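Local coordinates for protein peptidase S15/CocE/NonD (Thaumarchaeota archaeon SCGC AB-539-E09, PDB 4PF1) that probably cleaves residues from the amino end of peptides as a serine aminopeptidase of the alpha/beta-hydrolase fold, at residues Asn48-Leu52 and Ala71-Thr75; Ala201-Ala206 and Phe581-Asp585. The contacts are given in a common frame with arbitrary orientation. Numbering follows the deposited sequence.

Contact 1. Residues Asn48-Leu52 and Ala71-Thr75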
loop_
_atom_site.group_PDB
_atom_site.type_symbol
_atom_site.label_atom_id
_atom_site.label_comp_id
_atom_site.label_asym_id
_atom_site.label_seq_id
_atom_site.Cartn_x
_atom_site.Cartn_y
_atom_site.Cartn_z
ATOM N N ASN A 48 27.677 4.245 31.804
ATOM C CA ASN A 48 26.639 5.228 31.515
ATOM C C ASN A 48 25.265 4.655 31.859
ATOM O O ASN A 48 24.870 3.624 31.310
ATOM C CB ASN A 48 26.707 5.670 30.055
ATOM C CG ASN A 48 25.828 6.846 29.733
ATOM O OD1 ASN A 48 25.645 7.763 30.546
ATOM N ND2 ASN A 48 25.271 6.851 28.531
ATOM N N THR A 49 24.564 5.295 32.813
ATOM C CA THR A 49 23.288 4.797 33.318
ATOM C C THR A 49 22.185 5.855 33.181
ATOM O O THR A 49 22.302 6.955 33.724
ATOM C CB THR A 49 23.463 4.326 34.770
ATOM O OG1 THR A 49 24.685 3.588 34.876
ATOM C CG2 THR A 49 22.312 3.472 35.249
ATOM N N ILE A 50 21.106 5.502 32.467
ATOM C CA ILE A 50 19.968 6.391 32.227
ATOM C C ILE A 50 18.815 5.970 33.128
ATOM O O ILE A 50 18.260 4.887 32.951
ATOM C CB ILE A 50 19.561 6.405 30.716
ATOM C CG1 ILE A 50 20.786 6.619 29.762
ATOM C CG2 ILE A 50 18.414 7.393 30.433
ATOM C CD1 ILE A 50 21.756 7.825 30.099
ATOM N N ILE A 51 18.467 6.827 34.098
ATOM C CA ILE A 51 17.416 6.560 35.080
ATOM C C ILE A 51 16.180 7.432 34.786
ATOM O O ILE A 51 16.267 8.664 34.799
ATOM C CB ILE A 51 17.955 6.781 36.525
ATOM C CG1 ILE A 51 19.265 5.988 36.763
ATOM C CG2 ILE A 51 16.895 6.421 37.576
ATOM C CD1 ILE A 51 20.302 6.709 37.629
ATOM N N LEU A 52 15.038 6.783 34.519
ATOM C CA LEU A 52 13.783 7.476 34.227
ATOM C C LEU A 52 12.834 7.340 35.415
ATOM O O LEU A 52 12.357 6.243 35.714
ATOM C CB LEU A 52 13.134 6.942 32.929
ATOM C CG LEU A 52 14.048 6.829 31.694
ATOM C CD1 LEU A 52 13.354 6.092 30.580
ATOM C CD2 LEU A 52 14.513 8.204 31.206
ATOM N N ALA A 71 21.998 3.085 25.355
ATOM C CA ALA A 71 20.999 3.331 26.406
ATOM C C ALA A 71 20.275 4.671 26.210
ATOM O O ALA A 71 19.075 4.752 26.468
ATOM C CB ALA A 71 21.662 3.297 27.775
ATOM N N GLU A 72 21.004 5.713 25.733
ATOM C CA GLU A 72 20.452 7.046 25.486
ATOM C C GLU A 72 19.474 7.042 24.291
ATOM O O GLU A 72 18.569 7.876 24.250
ATOM C CB GLU A 72 21.576 8.078 25.277
ATOM C CG GLU A 72 21.967 8.786 26.566
ATOM C CD GLU A 72 23.291 9.530 26.559
ATOM O OE1 GLU A 72 23.409 10.538 25.826
ATOM O OE2 GLU A 72 24.183 9.150 27.351
ATOM N N ARG A 73 19.634 6.088 23.348
ATOM C CA ARG A 73 18.722 5.954 22.210
ATOM C C ARG A 73 17.580 4.987 22.550
ATOM O O ARG A 73 16.445 5.243 22.158
ATOM C CB ARG A 73 19.457 5.514 20.937
ATOM C CG ARG A 73 18.663 5.828 19.660
ATOM C CD ARG A 73 19.379 5.399 18.393
ATOM N NE ARG A 73 19.420 3.943 18.247
ATOM C CZ ARG A 73 20.541 3.236 18.138
ATOM N NH1 ARG A 73 21.722 3.844 18.146
ATOM N NH2 ARG A 73 20.490 1.917 18.010
ATOM N N ARG A 74 17.867 3.903 23.316
ATOM C CA ARG A 74 16.836 2.939 23.759
ATOM C C ARG A 74 15.765 3.650 24.616
ATOM O O ARG A 74 14.583 3.325 24.512
ATOM C CB ARG A 74 17.457 1.769 24.557
ATOM C CG ARG A 74 18.514 0.942 23.798
ATOM C CD ARG A 74 17.932 -0.113 22.878
ATOM N NE ARG A 74 17.223 -1.159 23.615
ATOM C CZ ARG A 74 15.926 -1.416 23.481
ATOM N NH1 ARG A 74 15.189 -0.723 22.618
ATOM N NH2 ARG A 74 15.356 -2.377 24.194
ATOM N N THR A 75 16.192 4.652 25.424
ATOM C CA THR A 75 15.321 5.453 26.296
ATOM C C THR A 75 14.753 6.689 25.564
ATOM O O THR A 75 14.313 7.646 26.215
ATOM C CB THR A 75 16.070 5.883 27.559
ATOM O OG1 THR A 75 17.300 6.513 27.195
ATOM C CG2 THR A 75 16.312 4.737 28.506
HETATM O O HOH W 1 24.280 5.993 25.619
#
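Asn48 opens the contact at one end of a strand segment whose alternate side chains, Asn48, Ile50 and Leu52, point toward segment 71-75. Its amide donates a hydrogen bond from Asn48 ND2 to Glu72 OE2 (2.8 Å), and the same nitrogen also bonds Asp105, so one side-chain amide serves two carboxylates. A water accepts the backbone hydrogen bond from Glu72 N at 3.3 Å and also accepts a weak hydrogen bond from Asn48 ND2 (3.2 Å). Thr49 turns to the other side of the sheet. Ile50 is central: its CG1 rests on Ala71 CB (4.0 Å), its CD1 reaches the aliphatic part of Glu72 at CG (3.7 Å), and its CG2 touches Thr75 OG1 (3.5 Å). That hydroxyl, though it lies against Ile50, is satisfied within the helical turn, bonding Ala71 O at 2.6 Å, while Thr75 N bonds the same carbonyl at 3.1 Å. Ile51 again points away and packs on Trp143 and Leu144 of helix 133-147. Leu52 ends the row with CD1 3.9 Å from Thr75 CG2. Strand 46-54 pairs with 32-40 and 100-105, so the helical turn following strand 60-67 covers one face near the edge of the mixed central sheet while helix 133-147 packs on the other, the layered arrangement of an alpha/beta-hydrolase domain.

Contact 2. Residues Ala201-Ala206 and Phe581-Asp585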
loop_
_atom_site.group_PDB
_atom_site.type_symbol
_atom_site.label_atom_id
_atom_site.label_comp_id
_atom_site.label_asym_id
_atom_site.label_seq_id
_atom_site.Cartn_x
_atom_site.Cartn_y
_atom_site.Cartn_z
ATOM N N ALA A 201 26.868 -24.799 11.346
ATOM C CA ALA A 201 26.694 -24.010 10.126
ATOM C C ALA A 201 26.757 -22.518 10.459
ATOM O O ALA A 201 25.927 -22.022 11.217
ATOM C CB ALA A 201 25.379 -24.363 9.456
ATOM N N PHE A 202 27.777 -21.817 9.926
ATOM C CA PHE A 202 28.046 -20.406 10.215
ATOM C C PHE A 202 27.033 -19.437 9.588
ATOM O O PHE A 202 26.832 -19.446 8.372
ATOM C CB PHE A 202 29.470 -20.028 9.770
ATOM C CG PHE A 202 29.898 -18.618 10.125
ATOM C CD1 PHE A 202 29.758 -18.135 11.425
ATOM C CD2 PHE A 202 30.478 -17.790 9.173
ATOM C CE1 PHE A 202 30.164 -16.837 11.754
ATOM C CE2 PHE A 202 30.900 -16.499 9.509
ATOM C CZ PHE A 202 30.733 -16.029 10.795
ATOM N N ARG A 203 26.461 -18.546 10.430
ATOM C CA ARG A 203 25.529 -17.490 10.013
ATOM C C ARG A 203 26.325 -16.221 9.651
ATOM O O ARG A 203 26.324 -15.245 10.403
ATOM C CB ARG A 203 24.488 -17.205 11.119
ATOM C CG ARG A 203 23.323 -18.176 11.111
ATOM C CD ARG A 203 22.679 -18.350 12.479
ATOM N NE ARG A 203 21.803 -17.228 12.829
ATOM C CZ ARG A 203 20.521 -17.140 12.486
ATOM N NH1 ARG A 203 19.946 -18.112 11.786
ATOM N NH2 ARG A 203 19.806 -16.080 12.834
ATOM N N GLN A 204 27.022 -16.259 8.497
ATOM C CA GLN A 204 27.873 -15.171 7.994
ATOM C C GLN A 204 27.135 -13.822 7.880
ATOM O O GLN A 204 27.721 -12.791 8.204
ATOM C CB GLN A 204 28.509 -15.547 6.642
ATOM C CG GLN A 204 27.525 -16.102 5.609
ATOM C CD GLN A 204 28.132 -16.350 4.245
ATOM O OE1 GLN A 204 29.347 -16.253 4.037
ATOM N NE2 GLN A 204 27.287 -16.682 3.276
ATOM N N GLU A 205 25.859 -13.832 7.443
ATOM C CA GLU A 205 25.056 -12.614 7.277
ATOM C C GLU A 205 24.690 -11.964 8.616
ATOM O O GLU A 205 24.621 -10.737 8.699
ATOM C CB GLU A 205 23.781 -12.912 6.492
ATOM C CG GLU A 205 23.893 -12.586 5.017
ATOM C CD GLU A 205 22.577 -12.155 4.401
ATOM O OE1 GLU A 205 21.694 -13.023 4.221
ATOM O OE2 GLU A 205 22.405 -10.939 4.162
ATOM N N ALA A 206 24.420 -12.778 9.642
ATOM C CA ALA A 206 24.058 -12.276 10.965
ATOM C C ALA A 206 25.295 -11.972 11.814
ATOM O O ALA A 206 25.195 -11.206 12.774
ATOM C CB ALA A 206 23.176 -13.289 11.681
ATOM N N PHE A 581 21.510 -20.261 1.698
ATOM C CA PHE A 581 22.381 -19.135 1.358
ATOM C C PHE A 581 21.619 -17.806 1.094
ATOM O O PHE A 581 20.507 -17.850 0.576
ATOM C CB PHE A 581 23.174 -19.547 0.100
ATOM C CG PHE A 581 24.442 -18.786 -0.165
ATOM C CD1 PHE A 581 25.598 -19.057 0.557
ATOM C CD2 PHE A 581 24.485 -17.796 -1.140
ATOM C CE1 PHE A 581 26.772 -18.334 0.326
ATOM C CE2 PHE A 581 25.661 -17.076 -1.373
ATOM C CZ PHE A 581 26.798 -17.356 -0.641
ATOM N N PRO A 582 22.187 -16.603 1.411
ATOM C CA PRO A 582 23.528 -16.322 1.964
ATOM C C PRO A 582 23.609 -16.302 3.493
ATOM O O PRO A 582 24.698 -16.077 4.022
ATOM C CB PRO A 582 23.843 -14.942 1.384
ATOM C CG PRO A 582 22.506 -14.257 1.344
ATOM C CD PRO A 582 21.475 -15.346 1.093
ATOM N N LEU A 583 22.471 -16.518 4.202
ATOM C CA LEU A 583 22.429 -16.538 5.673
ATOM C C LEU A 583 23.511 -17.475 6.213
ATOM O O LEU A 583 24.319 -17.057 7.036
ATOM C CB LEU A 583 21.027 -16.949 6.182
ATOM C CG LEU A 583 20.819 -17.048 7.719
ATOM C CD1 LEU A 583 21.300 -15.776 8.454
ATOM C CD2 LEU A 583 19.370 -17.319 8.048
ATOM N N TYR A 584 23.575 -18.704 5.678
ATOM C CA TYR A 584 24.614 -19.665 6.038
ATOM C C TYR A 584 25.643 -19.749 4.927
ATOM O O TYR A 584 25.271 -19.732 3.751
ATOM C CB TYR A 584 24.009 -21.051 6.313
ATOM C CG TYR A 584 23.123 -21.079 7.535
ATOM C CD1 TYR A 584 21.754 -20.847 7.434
ATOM C CD2 TYR A 584 23.658 -21.292 8.801
ATOM C CE1 TYR A 584 20.938 -20.841 8.563
ATOM C CE2 TYR A 584 22.848 -21.307 9.934
ATOM C CZ TYR A 584 21.491 -21.064 9.812
ATOM O OH TYR A 584 20.695 -21.066 10.927
ATOM N N ASP A 585 26.941 -19.842 5.281
ATOM C CA ASP A 585 27.978 -19.998 4.261
ATOM C C ASP A 585 27.870 -21.405 3.646
ATOM O O ASP A 585 27.328 -22.314 4.282
ATOM C CB ASP A 585 29.390 -19.720 4.824
ATOM C CG ASP A 585 29.887 -20.659 5.911
ATOM O OD1 ASP A 585 29.058 -21.381 6.502
ATOM O OD2 ASP A 585 31.096 -20.633 6.203
#
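Leu583 reaches back over the start of helix 204-215, its CD1 lying over one face of the Arg203 guanidinium and 4.5 Å from Ala206 CB. At the edge of that guanidinium, Arg203 NH1 donates to Tyr584 OH (3.2 Å), while its other nitrogens bond the carbonyls of Gln296 and Asp195. The backbones run close: Asp585 N bonds Phe202 O at 3.1 Å, and CA-H...O contacts join Tyr584 CA to Phe202 O and Arg203 CA to Leu583 O, both 3.2 Å. Ala201 CB meets Tyr584 CD2 at 3.6 Å. Gln204 extends to give Pro582 O a hydrogen bond from NE2 (2.8 Å), at the residue that follows the cis peptide between Phe581 and Pro582. Asp585 also forms a salt bridge with Arg534. Arg203, the centre of an inverse gamma turn and the N-cap residue, lies near a probable Ser-His-Asp triad without touching it. This is a buried interface between the catalytic alpha/beta-hydrolase part and the C-terminal non-catalytic domain of an S15-family peptidase.

In the fold
From the N terminus, the chain enters the mixed central sheet through strands 32-40 and 46-54. Contact 1 closes a short loop there: only 18 residues, among them the whole of strand 60-67, separate its segments, and both belong to the S15 catalytic region. The chain then completes much of that sheet before reaching 201-206, where contact 2 opens. Contact 2 closes only after 374 residues, when the loop between strands 571-577 and 606-625 returns to the catalytic part. The two are in series, neither nested nor crossed. Their centres lie about 33 Å apart: contact 1 joins strand 46-54 and helix 71-74, close in sequence, near one sheet edge, whereas contact 2 ties the start of helix 204-215 to a loop of the C-terminal domain.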